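PDB 3BH0: dnab-like replicative helicase from Bacillus phage SPP1, which probably unwinds duplex DNA in the 5'-3' direction at the phage replication fork, driven by ATP hydrolysis, and is represented here by its C-terminal ATPase domain. Local coordinates for residues L101-M106 with I154-K159; D97-H102 with I184-Y189; Q162-I167 with Q191-A196; N69-A74 with D221-A226. All blocks are in the same frame, centred on the assembly; numbering follows the deposited sequence.

In the fold
Contacts 1, 2 and 4 are parallel strand pairings in one mixed sheet, whereas contact 3 joins a loop to the start of a helix. Contact 1 lies at an outermost strand, 154-157, and is partly exposed; it shares Leu-101, His-102 and strand 98-103 with contact 2. Contacts 2 and 4 are buried, each centred about 7 Å from the centre of the chain, and strands 183-188 and 223-228 meet between them. Contact 3 combines one cross-segment hydrogen bond with apolar packing of Leu-193, and is buried although about 17 Å from that centre. Aliphatic packing dominates contacts 2 and 4, while contact 1 adds a histidine-phenylalanine ring pair and contact 3 a serine helix cap.

Contact 1 of 4, residues L101-M106 with I154-K159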
loop_
_atom_site.group_PDB
_atom_site.type_symbol
_atom_site.label_atom_id
_atom_site.label_comp_id
_atom_site.label_asym_id
_atom_site.label_seq_id
_atom_site.Cartn_x
_atom_site.Cartn_y
_atom_site.Cartn_z
ATOM N N LEU A 101 1.887 5.443 8.040
ATOM C CA LEU A 101 0.540 5.026 7.693
ATOM C C LEU A 101 -0.458 6.080 8.123
ATOM O O LEU A 101 -0.599 6.368 9.313
ATOM C CB LEU A 101 0.206 3.672 8.309
ATOM C CG LEU A 101 -1.277 3.294 8.355
ATOM C CD1 LEU A 101 -1.940 3.173 6.957
ATOM C CD2 LEU A 101 -1.466 2.016 9.185
ATOM N N HIS A 102 -1.135 6.660 7.141
ATOM C CA HIS A 102 -2.160 7.640 7.404
ATOM C C HIS A 102 -3.510 6.941 7.314
ATOM O O HIS A 102 -4.017 6.649 6.226
ATOM C CB HIS A 102 -2.026 8.830 6.459
ATOM C CG HIS A 102 -0.811 9.660 6.728
ATOM N ND1 HIS A 102 0.454 9.286 6.319
ATOM C CD2 HIS A 102 -0.659 10.829 7.394
ATOM C CE1 HIS A 102 1.329 10.190 6.723
ATOM N NE2 HIS A 102 0.679 11.138 7.372
ATOM N N SER A 103 -4.056 6.626 8.489
ATOM C CA SER A 103 -5.254 5.814 8.568
ATOM C C SER A 103 -6.460 6.636 9.001
ATOM O O SER A 103 -6.625 6.992 10.160
ATOM C CB SER A 103 -5.018 4.584 9.442
ATOM O OG SER A 103 -5.463 4.775 10.751
ATOM N N LEU A 104 -7.289 6.935 8.015
ATOM C CA LEU A 104 -8.373 7.871 8.148
ATOM C C LEU A 104 -9.652 7.125 8.513
ATOM O O LEU A 104 -10.603 7.695 9.050
ATOM C CB LEU A 104 -8.517 8.617 6.827
ATOM C CG LEU A 104 -7.360 9.589 6.584
ATOM C CD1 LEU A 104 -6.656 9.254 5.285
ATOM C CD2 LEU A 104 -7.928 10.987 6.517
ATOM N N GLU A 105 -9.627 5.832 8.225
ATOM C CA GLU A 105 -10.726 4.929 8.477
ATOM C C GLU A 105 -10.670 4.406 9.928
ATOM O O GLU A 105 -11.683 4.379 10.616
ATOM C CB GLU A 105 -10.642 3.781 7.458
ATOM C CG GLU A 105 -11.821 2.846 7.452
ATOM C CD GLU A 105 -12.883 3.196 6.404
ATOM O OE1 GLU A 105 -13.719 4.117 6.653
ATOM O OE2 GLU A 105 -12.892 2.515 5.340
ATOM N N MET A 106 -9.480 4.033 10.388
ATOM C CA MET A 106 -9.298 3.304 11.633
ATOM C C MET A 106 -8.390 4.061 12.583
ATOM O O MET A 106 -7.547 4.838 12.126
ATOM C CB MET A 106 -8.609 1.959 11.358
ATOM C CG MET A 106 -9.311 1.013 10.407
ATOM S SD MET A 106 -8.341 -0.497 10.152
ATOM C CE MET A 106 -9.592 -1.674 10.579
ATOM N N ILE A 154 7.086 1.665 11.716
ATOM C CA ILE A 154 5.731 1.914 11.312
ATOM C C ILE A 154 5.269 3.061 12.168
ATOM O O ILE A 154 5.236 2.954 13.389
ATOM C CB ILE A 154 4.820 0.684 11.565
ATOM C CG1 ILE A 154 5.367 -0.568 10.876
ATOM C CG2 ILE A 154 3.364 0.968 11.134
ATOM C CD1 ILE A 154 4.856 -0.788 9.477
ATOM N N ASN A 155 4.953 4.177 11.537
ATOM C CA ASN A 155 4.280 5.261 12.222
ATOM C C ASN A 155 2.859 5.240 11.758
ATOM O O ASN A 155 2.584 4.813 10.627
ATOM C CB ASN A 155 4.887 6.619 11.872
ATOM C CG ASN A 155 6.303 6.769 12.374
ATOM O OD1 ASN A 155 7.273 6.603 11.612
ATOM N ND2 ASN A 155 6.440 7.065 13.667
ATOM N N ILE A 156 1.960 5.695 12.624
ATOM C CA ILE A 156 0.552 5.751 12.282
ATOM C C ILE A 156 -0.010 7.128 12.595
ATOM O O ILE A 156 0.175 7.636 13.696
ATOM C CB ILE A 156 -0.277 4.652 12.986
ATOM C CG1 ILE A 156 0.339 3.266 12.734
ATOM C CG2 ILE A 156 -1.732 4.705 12.501
ATOM C CD1 ILE A 156 -0.345 2.090 13.468
ATOM N N PHE A 157 -0.704 7.717 11.617
ATOM C CA PHE A 157 -1.397 8.981 11.812
ATOM C C PHE A 157 -2.889 8.774 11.592
ATOM O O PHE A 157 -3.351 8.660 10.454
ATOM C CB PHE A 157 -0.850 10.060 10.858
ATOM C CG PHE A 157 0.598 10.433 11.113
ATOM C CD1 PHE A 157 0.913 11.600 11.803
ATOM C CD2 PHE A 157 1.637 9.619 10.657
ATOM C CE1 PHE A 157 2.232 11.941 12.042
ATOM C CE2 PHE A 157 2.976 9.972 10.880
ATOM C CZ PHE A 157 3.267 11.143 11.574
ATOM N N ASP A 158 -3.636 8.747 12.687
ATOM C CA ASP A 158 -5.022 8.298 12.657
ATOM C C ASP A 158 -6.085 9.395 12.721
ATOM O O ASP A 158 -7.253 9.098 12.898
ATOM C CB ASP A 158 -5.270 7.231 13.750
ATOM C CG ASP A 158 -5.398 7.826 15.153
ATOM O OD1 ASP A 158 -5.213 9.057 15.313
ATOM O OD2 ASP A 158 -5.693 7.048 16.096
ATOM N N LYS A 159 -5.683 10.651 12.570
ATOM C CA LYS A 159 -6.631 11.772 12.547
ATOM C C LYS A 159 -7.659 11.629 11.429
ATOM O O LYS A 159 -7.308 11.362 10.270
ATOM C CB LYS A 159 -5.888 13.091 12.401
ATOM C CG LYS A 159 -6.711 14.283 12.801
ATOM C CD LYS A 159 -6.016 15.576 12.425
ATOM C CE LYS A 159 -6.853 16.752 12.876
ATOM N NZ LYS A 159 -6.962 17.740 11.766
#
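This is a parallel strand pairing at one margin of the central sheet, where strand 154-157, an outermost strand of the chain, lies beside strand 98-103. The strand axes approach to 4.6 Å and diverge by 28°, and the bridges join Leu-101 to Ile-156 and His-102 to Phe-157. Three backbone bonds zip the edge. Leu-101 N gives a nearly straight bond to Asn-155 O (2.8 Å), and Phe-157 N reaches Leu-101 O (2.7 Å) almost along the C=O axis. Ser-103 N to Phe-157 O (2.9 Å) is more bent, at 142°, with the donor above the carbonyl plane.

His-102 and Phe-157 project side by side from one face of the sheet. Each has CG anti to the carbonyl carbon, and their planes differ by only 8°. The rings are slid apart, centroids 4.8 Å from each other, so Phe-157 CD2 sits over the rim of one imidazole face, 3.7 Å from His-102 NE2. On the other face, Leu-101 CD2 lies alongside Ile-156 CG1 at 4.2 Å. Ser-103 OG donates to Met-106 O, a bond within 101-106.

Helix 108-119 lies against the Leu-101 and Ile-156 side through Asn-111, and helix 164-176 meets the ring pair through Lys-170; strand 183-188 continues the sheet beyond strand 98-103.

Contact 2 of 4, residues D97-H102 with I184-Y189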
loop_
_atom_site.group_PDB
_atom_site.type_symbol
_atom_site.label_atom_id
_atom_site.label_comp_id
_atom_site.label_asym_id
_atom_site.label_seq_id
_atom_site.Cartn_x
_atom_site.Cartn_y
_atom_site.Cartn_z
ATOM N N ASP A 97 13.164 0.283 6.092
ATOM C CA ASP A 97 12.598 1.494 5.527
ATOM C C ASP A 97 11.561 1.997 6.521
ATOM O O ASP A 97 11.133 1.236 7.406
ATOM C CB ASP A 97 11.982 1.213 4.157
ATOM C CG ASP A 97 13.025 0.809 3.124
ATOM O OD1 ASP A 97 13.972 1.595 2.906
ATOM O OD2 ASP A 97 12.903 -0.289 2.532
ATOM N N VAL A 98 11.184 3.270 6.390
ATOM C CA VAL A 98 10.253 3.931 7.305
ATOM C C VAL A 98 8.864 4.054 6.674
ATOM O O VAL A 98 8.715 4.623 5.593
ATOM C CB VAL A 98 10.777 5.337 7.716
ATOM C CG1 VAL A 98 9.803 6.049 8.658
ATOM C CG2 VAL A 98 12.149 5.228 8.366
ATOM N N VAL A 99 7.856 3.518 7.359
ATOM C CA VAL A 99 6.478 3.557 6.878
ATOM C C VAL A 99 5.604 4.506 7.705
ATOM O O VAL A 99 5.467 4.341 8.909
ATOM C CB VAL A 99 5.840 2.146 6.829
ATOM C CG1 VAL A 99 4.454 2.211 6.176
ATOM C CG2 VAL A 99 6.739 1.160 6.072
ATOM N N ASN A 100 5.036 5.507 7.038
ATOM C CA ASN A 100 4.068 6.407 7.629
ATOM C C ASN A 100 2.684 6.000 7.141
ATOM O O ASN A 100 2.346 6.178 5.972
ATOM C CB ASN A 100 4.334 7.848 7.198
ATOM C CG ASN A 100 5.358 8.569 8.071
ATOM O OD1 ASN A 100 5.968 7.984 8.962
ATOM N ND2 ASN A 100 5.536 9.865 7.809
ATOM N N LEU A 101 1.887 5.443 8.040
ATOM C CA LEU A 101 0.540 5.026 7.693
ATOM C C LEU A 101 -0.458 6.080 8.123
ATOM O O LEU A 101 -0.599 6.368 9.313
ATOM C CB LEU A 101 0.206 3.672 8.309
ATOM C CG LEU A 101 -1.277 3.294 8.355
ATOM C CD1 LEU A 101 -1.940 3.173 6.957
ATOM C CD2 LEU A 101 -1.466 2.016 9.185
ATOM N N HIS A 102 -1.135 6.660 7.141
ATOM C CA HIS A 102 -2.160 7.640 7.404
ATOM C C HIS A 102 -3.510 6.941 7.314
ATOM O O HIS A 102 -4.017 6.649 6.226
ATOM C CB HIS A 102 -2.026 8.830 6.459
ATOM C CG HIS A 102 -0.811 9.660 6.728
ATOM N ND1 HIS A 102 0.454 9.286 6.319
ATOM C CD2 HIS A 102 -0.659 10.829 7.394
ATOM C CE1 HIS A 102 1.329 10.190 6.723
ATOM N NE2 HIS A 102 0.679 11.138 7.372
ATOM N N ILE A 184 8.039 5.854 3.306
ATOM C CA ILE A 184 6.930 5.398 2.469
ATOM C C ILE A 184 5.633 5.899 3.080
ATOM O O ILE A 184 5.337 5.603 4.230
ATOM C CB ILE A 184 6.922 3.860 2.333
ATOM C CG1 ILE A 184 8.252 3.374 1.759
ATOM C CG2 ILE A 184 5.726 3.378 1.465
ATOM C CD1 ILE A 184 8.966 2.393 2.639
ATOM N N VAL A 185 4.865 6.668 2.318
ATOM C CA VAL A 185 3.616 7.239 2.832
ATOM C C VAL A 185 2.420 6.405 2.369
ATOM O O VAL A 185 2.085 6.402 1.192
ATOM C CB VAL A 185 3.481 8.733 2.427
ATOM C CG1 VAL A 185 2.262 9.387 3.065
ATOM C CG2 VAL A 185 4.764 9.487 2.812
ATOM N N MET A 186 1.807 5.675 3.302
ATOM C CA MET A 186 0.620 4.865 3.005
ATOM C C MET A 186 -0.631 5.609 3.427
ATOM O O MET A 186 -0.725 6.077 4.564
ATOM C CB MET A 186 0.647 3.521 3.732
ATOM C CG MET A 186 1.717 2.550 3.290
ATOM S SD MET A 186 1.192 0.829 3.536
ATOM C CE MET A 186 0.292 0.542 2.010
ATOM N N ILE A 187 -1.604 5.708 2.529
ATOM C CA ILE A 187 -2.829 6.411 2.864
ATOM C C ILE A 187 -4.053 5.477 2.880
ATOM O O ILE A 187 -4.522 5.040 1.818
ATOM C CB ILE A 187 -3.003 7.658 1.984
ATOM C CG1 ILE A 187 -1.693 8.468 2.022
ATOM C CG2 ILE A 187 -4.227 8.489 2.440
ATOM C CD1 ILE A 187 -1.527 9.483 0.959
ATOM N N ASP A 188 -4.553 5.147 4.082
ATOM C CA ASP A 188 -5.783 4.338 4.151
ATOM C C ASP A 188 -6.945 5.126 3.659
ATOM O O ASP A 188 -7.722 5.768 4.370
ATOM C CB ASP A 188 -6.100 3.617 5.459
ATOM C CG ASP A 188 -7.246 2.562 5.286
ATOM O OD1 ASP A 188 -7.885 2.478 4.192
ATOM O OD2 ASP A 188 -7.522 1.821 6.253
ATOM N N TYR A 189 -6.946 5.020 2.349
ATOM C CA TYR A 189 -7.911 5.396 1.378
ATOM C C TYR A 189 -8.115 6.850 1.070
ATOM O O TYR A 189 -8.448 7.667 1.923
ATOM C CB TYR A 189 -9.037 4.353 1.198
ATOM C CG TYR A 189 -10.467 4.703 1.435
ATOM C CD1 TYR A 189 -11.227 5.292 0.429
ATOM C CD2 TYR A 189 -11.104 4.315 2.616
ATOM C CE1 TYR A 189 -12.570 5.561 0.620
ATOM C CE2 TYR A 189 -12.458 4.570 2.812
ATOM C CZ TYR A 189 -13.176 5.191 1.814
ATOM O OH TYR A 189 -14.499 5.460 2.016
#
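Met-186 has CG anti to its carbonyl carbon, and this chi1 (-67°) places CG 4.0 Å from Val-99 CG1; the bend at chi3 then turns only CE. Leu-101, with CG anti to the backbone N, brings CD1 to within 4.1 Å of Met-186 CB; both pairs cross obliquely on one face. Farther back on that face, Ile-184 has CG1 beside its backbone N, and its CD1 reaches Asp-97 CB at 3.6 Å. The carboxylate of Asp-97 instead forms a salt bridge with Arg-182. On the other face, the torsions of His-102 put the edge of its ring toward Met-186 O, which lies in the ring plane, while Val-185 CG1 approaches ND1 of His-102 at 3.7 Å.

The backbones match these side chains in parallel register, from Val-99 with Ile-184 to His-102 with Ile-187. Five hydrogen bonds alternate between the strands. Asn-100 bonds twice to strand 183-188, its N donating to Ile-184 O and its O accepting from Met-186 N, each at 2.8 Å. His-102 N to Met-186 O is the straightest, 2.7 Å and 174°, and Asp-188 N to His-102 O ends the series in the carbonyl plane.

Helices 81-93 and 164-176 flank the two faces, giving the three-layer alpha-beta-alpha core of a P-loop NTPase. Asp-188, near the C-terminal end of a hydrophobic strand beside the putative Walker A loop, is consistent with a Walker B position.

Contact 3 of 4, residues Q162-I167 with Q191-A196; sequences QSVNYI and QLLEPA
Hydrogen bonding across the interface consists of one backbone bond, Glu-194 N to Gln-162 O at 2.8 Å. It is straight at the hydrogen (165°), yet the donor stands 44° out of the carbonyl plane. A CA-H...O contact runs the other way, from Ser-163 CA to Glu-194 O at 3.5 Å.

Within 162-167, Ser-163 is the N-cap of helix 164-176. Its OG takes the crowded position between backbone N and carbonyl carbon (chi1 55°), from which it accepts from Tyr-166 N at 2.9 Å.

Apolar contact centres on Leu-193, whose CD2 meets Ile-167 CD1 at 3.6 Å, the two side chains crossing at about a right angle. The same CD2 lies 3.3 Å from Gln-162 O, while CD1 of Leu-193 approaches Val-164 CG2 more loosely. The aliphatic part of Glu-194 passes alongside the Gln-162 backbone, CG to Gln-162 N at 3.6 Å. The amide NE2 of Gln-162 turns elsewhere, to the carbonyls of Phe-157 and Lys-159.

Capping ties off the first turn of the helix while Leu-193 packs against it, implying that the loop after strand 183-188 is held by one backbone bond and by Leu-193 packed on Ile-167 and, more loosely, Val-164.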
loop_
_atom_site.group_PDB
_atom_site.type_symbol
_atom_site.label_atom_id
_atom_site.label_comp_id
_atom_site.label_asym_id
_atom_site.label_seq_id
_atom_site.Cartn_x
_atom_site.Cartn_y
_atom_site.Cartn_z
ATOM N N GLN A 162 -7.692 14.717 7.250
ATOM C CA GLN A 162 -6.327 14.980 6.814
ATOM C C GLN A 162 -6.346 15.378 5.352
ATOM O O GLN A 162 -6.928 14.673 4.517
ATOM C CB GLN A 162 -5.422 13.753 6.971
ATOM C CG GLN A 162 -5.333 13.170 8.357
ATOM C CD GLN A 162 -4.363 12.013 8.420
ATOM O OE1 GLN A 162 -3.277 12.085 7.872
ATOM N NE2 GLN A 162 -4.762 10.928 9.072
ATOM N N SER A 163 -5.725 16.515 5.054
ATOM C CA SER A 163 -5.536 16.966 3.676
ATOM C C SER A 163 -4.193 16.421 3.196
ATOM O O SER A 163 -3.433 15.857 3.997
ATOM C CB SER A 163 -5.530 18.495 3.649
ATOM O OG SER A 163 -4.542 18.981 4.553
ATOM N N VAL A 164 -3.884 16.589 1.915
ATOM C CA VAL A 164 -2.522 16.287 1.436
ATOM C C VAL A 164 -1.520 17.244 2.083
ATOM O O VAL A 164 -0.394 16.870 2.392
ATOM C CB VAL A 164 -2.388 16.359 -0.102
ATOM C CG1 VAL A 164 -0.948 16.065 -0.531
ATOM C CG2 VAL A 164 -3.320 15.378 -0.747
ATOM N N ASN A 165 -1.953 18.478 2.291
ATOM C CA ASN A 165 -1.143 19.482 2.951
ATOM C C ASN A 165 -0.713 19.004 4.328
ATOM O O ASN A 165 0.475 19.026 4.670
ATOM C CB ASN A 165 -1.944 20.778 3.062
ATOM C CG ASN A 165 -1.066 21.993 3.037
ATOM O OD1 ASN A 165 -0.430 22.339 4.049
ATOM N ND2 ASN A 165 -1.011 22.659 1.882
ATOM N N TYR A 166 -1.692 18.526 5.094
ATOM C CA TYR A 166 -1.448 17.938 6.403
ATOM C C TYR A 166 -0.427 16.810 6.316
ATOM O O TYR A 166 0.461 16.707 7.151
ATOM C CB TYR A 166 -2.769 17.451 7.013
ATOM C CG TYR A 166 -2.611 16.718 8.318
ATOM C CD1 TYR A 166 -2.770 17.378 9.535
ATOM C CD2 TYR A 166 -2.289 15.353 8.341
ATOM C CE1 TYR A 166 -2.610 16.685 10.752
ATOM C CE2 TYR A 166 -2.126 14.667 9.531
ATOM C CZ TYR A 166 -2.293 15.331 10.727
ATOM O OH TYR A 166 -2.126 14.640 11.902
ATOM N N ILE A 167 -0.553 15.965 5.299
ATOM C CA ILE A 167 0.320 14.789 5.157
ATOM C C ILE A 167 1.720 15.184 4.708
ATOM O O ILE A 167 2.712 14.570 5.125
ATOM C CB ILE A 167 -0.299 13.723 4.204
ATOM C CG1 ILE A 167 -1.607 13.182 4.812
ATOM C CG2 ILE A 167 0.709 12.621 3.872
ATOM C CD1 ILE A 167 -2.344 12.183 3.961
ATOM N N GLN A 191 -10.006 8.627 -0.995
ATOM C CA GLN A 191 -11.258 9.350 -1.218
ATOM C C GLN A 191 -11.861 9.869 0.078
ATOM O O GLN A 191 -12.942 10.467 0.069
ATOM C CB GLN A 191 -12.277 8.475 -1.963
ATOM C CG GLN A 191 -11.939 8.224 -3.435
ATOM C CD GLN A 191 -10.979 7.044 -3.657
ATOM O OE1 GLN A 191 -10.592 6.336 -2.719
ATOM N NE2 GLN A 191 -10.605 6.830 -4.915
ATOM N N LEU A 192 -11.146 9.628 1.171
ATOM C CA LEU A 192 -11.466 10.140 2.489
ATOM C C LEU A 192 -10.673 11.420 2.811
ATOM O O LEU A 192 -10.980 12.126 3.782
ATOM C CB LEU A 192 -11.146 9.059 3.547
ATOM C CG LEU A 192 -12.277 8.421 4.368
ATOM C CD1 LEU A 192 -13.453 8.043 3.492
ATOM C CD2 LEU A 192 -11.801 7.219 5.181
ATOM N N LEU A 193 -9.654 11.710 2.005
ATOM C CA LEU A 193 -8.786 12.869 2.249
ATOM C C LEU A 193 -9.557 14.182 2.128
ATOM O O LEU A 193 -10.467 14.297 1.318
ATOM C CB LEU A 193 -7.581 12.870 1.301
ATOM C CG LEU A 193 -6.476 11.844 1.567
ATOM C CD1 LEU A 193 -5.510 11.734 0.392
ATOM C CD2 LEU A 193 -5.721 12.144 2.847
ATOM N N GLU A 194 -9.197 15.167 2.947
ATOM C CA GLU A 194 -9.814 16.496 2.860
ATOM C C GLU A 194 -9.353 17.177 1.581
ATOM O O GLU A 194 -8.168 17.379 1.398
ATOM C CB GLU A 194 -9.422 17.344 4.063
ATOM C CG GLU A 194 -9.918 16.795 5.372
ATOM C CD GLU A 194 -9.787 17.806 6.507
ATOM O OE1 GLU A 194 -8.864 18.673 6.461
ATOM O OE2 GLU A 194 -10.611 17.723 7.450
ATOM N N PRO A 195 -10.288 17.508 0.675
ATOM C CA PRO A 195 -9.872 18.213 -0.540
ATOM C C PRO A 195 -9.488 19.675 -0.268
ATOM O O PRO A 195 -9.985 20.271 0.693
ATOM C CB PRO A 195 -11.111 18.127 -1.428
ATOM C CG PRO A 195 -12.249 18.026 -0.485
ATOM C CD PRO A 195 -11.742 17.251 0.693
ATOM N N ALA A 196 -8.615 20.238 -1.112
ATOM C CA ALA A 196 -8.079 21.589 -0.868
ATOM C C ALA A 196 -9.172 22.638 -0.988
ATOM O O ALA A 196 -9.230 23.567 -0.192
ATOM C CB ALA A 196 -6.912 21.902 -1.791
#

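Contact 4 of 4, residues N69-A74 with D221-A226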
loop_
_atom_site.group_PDB
_atom_site.type_symbol
_atom_site.label_atom_id
_atom_site.label_comp_id
_atom_site.label_asym_id
_atom_site.label_seq_id
_atom_site.Cartn_x
_atom_site.Cartn_y
_atom_site.Cartn_z
ATOM N N ASN A 69 7.812 7.217 -6.849
ATOM C CA ASN A 69 6.579 6.528 -7.250
ATOM C C ASN A 69 5.326 6.947 -6.491
ATOM O O ASN A 69 5.344 7.175 -5.285
ATOM C CB ASN A 69 6.727 5.002 -7.166
ATOM C CG ASN A 69 7.772 4.444 -8.117
ATOM O OD1 ASN A 69 8.191 3.297 -7.960
ATOM N ND2 ASN A 69 8.196 5.239 -9.109
ATOM N N PHE A 70 4.242 7.043 -7.235
ATOM C CA PHE A 70 2.928 7.203 -6.668
ATOM C C PHE A 70 2.182 5.927 -7.040
ATOM O O PHE A 70 1.846 5.705 -8.210
ATOM C CB PHE A 70 2.263 8.454 -7.239
ATOM C CG PHE A 70 0.862 8.665 -6.783
ATOM C CD1 PHE A 70 0.463 8.308 -5.501
ATOM C CD2 PHE A 70 -0.064 9.248 -7.634
ATOM C CE1 PHE A 70 -0.837 8.505 -5.083
ATOM C CE2 PHE A 70 -1.377 9.449 -7.224
ATOM C CZ PHE A 70 -1.759 9.079 -5.943
ATOM N N VAL A 71 1.980 5.062 -6.050
ATOM C CA VAL A 71 1.313 3.793 -6.287
ATOM C C VAL A 71 -0.061 3.717 -5.646
ATOM O O VAL A 71 -0.295 4.186 -4.534
ATOM C CB VAL A 71 2.230 2.534 -6.040
ATOM C CG1 VAL A 71 3.521 2.911 -5.392
ATOM C CG2 VAL A 71 1.533 1.439 -5.264
ATOM N N LEU A 72 -0.972 3.157 -6.426
ATOM C CA LEU A 72 -2.366 3.031 -6.086
ATOM C C LEU A 72 -2.732 1.551 -5.894
ATOM O O LEU A 72 -2.402 0.707 -6.712
ATOM C CB LEU A 72 -3.196 3.662 -7.205
ATOM C CG LEU A 72 -4.585 4.132 -6.823
ATOM C CD1 LEU A 72 -4.485 5.445 -6.022
ATOM C CD2 LEU A 72 -5.418 4.310 -8.072
ATOM N N ILE A 73 -3.375 1.259 -4.770
ATOM C CA ILE A 73 -3.915 -0.061 -4.483
ATOM C C ILE A 73 -5.415 0.139 -4.414
ATOM O O ILE A 73 -5.939 0.668 -3.434
ATOM C CB ILE A 73 -3.384 -0.664 -3.148
ATOM C CG1 ILE A 73 -1.861 -0.829 -3.201
ATOM C CG2 ILE A 73 -4.020 -2.016 -2.897
ATOM C CD1 ILE A 73 -1.227 -1.149 -1.876
ATOM N N ALA A 74 -6.082 -0.260 -5.483
ATOM C CA ALA A 74 -7.517 -0.137 -5.576
ATOM C C ALA A 74 -8.232 -1.501 -5.623
ATOM O O ALA A 74 -7.765 -2.463 -6.229
ATOM C CB ALA A 74 -7.892 0.729 -6.762
ATOM N N ASP A 221 10.528 13.403 -2.350
ATOM C CA ASP A 221 11.351 12.230 -2.678
ATOM C C ASP A 221 10.942 10.997 -1.851
ATOM O O ASP A 221 11.785 10.287 -1.285
ATOM C CB ASP A 221 12.861 12.556 -2.524
ATOM C CG ASP A 221 13.759 11.626 -3.337
ATOM O OD1 ASP A 221 13.324 11.100 -4.393
ATOM O OD2 ASP A 221 14.919 11.428 -2.907
ATOM N N VAL A 222 9.637 10.732 -1.810
ATOM C CA VAL A 222 9.104 9.567 -1.091
ATOM C C VAL A 222 8.256 8.658 -1.983
ATOM O O VAL A 222 7.796 9.076 -3.046
ATOM C CB VAL A 222 8.274 9.982 0.169
ATOM C CG1 VAL A 222 9.187 10.637 1.226
ATOM C CG2 VAL A 222 7.077 10.893 -0.197
ATOM N N VAL A 223 8.067 7.412 -1.548
ATOM C CA VAL A 223 7.036 6.553 -2.130
ATOM C C VAL A 223 5.686 6.897 -1.498
ATOM O O VAL A 223 5.552 6.883 -0.284
ATOM C CB VAL A 223 7.332 5.051 -1.931
ATOM C CG1 VAL A 223 6.282 4.195 -2.680
ATOM C CG2 VAL A 223 8.748 4.715 -2.413
ATOM N N VAL A 224 4.706 7.241 -2.322
ATOM C CA VAL A 224 3.332 7.398 -1.849
ATOM C C VAL A 224 2.525 6.202 -2.322
ATOM O O VAL A 224 2.564 5.859 -3.501
ATOM C CB VAL A 224 2.705 8.713 -2.323
ATOM C CG1 VAL A 224 1.267 8.835 -1.842
ATOM C CG2 VAL A 224 3.542 9.889 -1.808
ATOM N N ILE A 225 1.863 5.544 -1.371
ATOM C CA ILE A 225 0.969 4.425 -1.634
ATOM C C ILE A 225 -0.441 4.783 -1.140
ATOM O O ILE A 225 -0.704 4.817 0.066
ATOM C CB ILE A 225 1.456 3.097 -0.997
ATOM C CG1 ILE A 225 2.846 2.705 -1.524
ATOM C CG2 ILE A 225 0.499 1.988 -1.329
ATOM C CD1 ILE A 225 3.488 1.545 -0.798
ATOM N N ALA A 226 -1.330 5.071 -2.086
ATOM C CA ALA A 226 -2.701 5.370 -1.767
ATOM C C ALA A 226 -3.635 4.196 -2.097
ATOM O O ALA A 226 -3.654 3.672 -3.224
ATOM C CB ALA A 226 -3.154 6.655 -2.470
#
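Strand 70-74, which leads into the probable Walker A P-loop, pairs here in parallel with strand 223-228 in the middle of the P-loop NTPase sheet. The short axes come within 4.7 Å at an angle of 18°, and the bridges run from Phe-70 with Val-224 to Leu-72 with Ala-226. Four backbone bonds join them. Val-71 supplies two: its N donates to Val-224 O (2.7 Å) and its O accepts from Ala-226 N (2.8 Å), both almost along the C=O axis. Val-224 N to Asn-69 O opens the series and Ile-73 N to Ala-226 O closes it, the last with its donor 27° above the carbonyl plane.

Phe-70 has CG anti to its backbone N (chi1 176°), which carries the ring across toward the other strand. CD1 touches Val-224 CG1 at 3.8 Å, and the ring edge at CE1 meets Ala-226 CB at 4.0 Å. Leu-72 CD1 reaches the same methyl at 4.0 Å, so Ala-226 CB touches both larger side chains. On the opposite face, Val-71 and Ile-225 lie side by side, CG1 to CG1 at 3.9 Å, and Ile-73 CD1 crosses obliquely to Ile-225 CG2 at 3.6 Å.

Buried backbone polar groups are thus paired within the sheet while aliphatic and aromatic carbons fill both faces, implying a largely hydrophobic seat for the strand leading to the putative phosphate-binding loop.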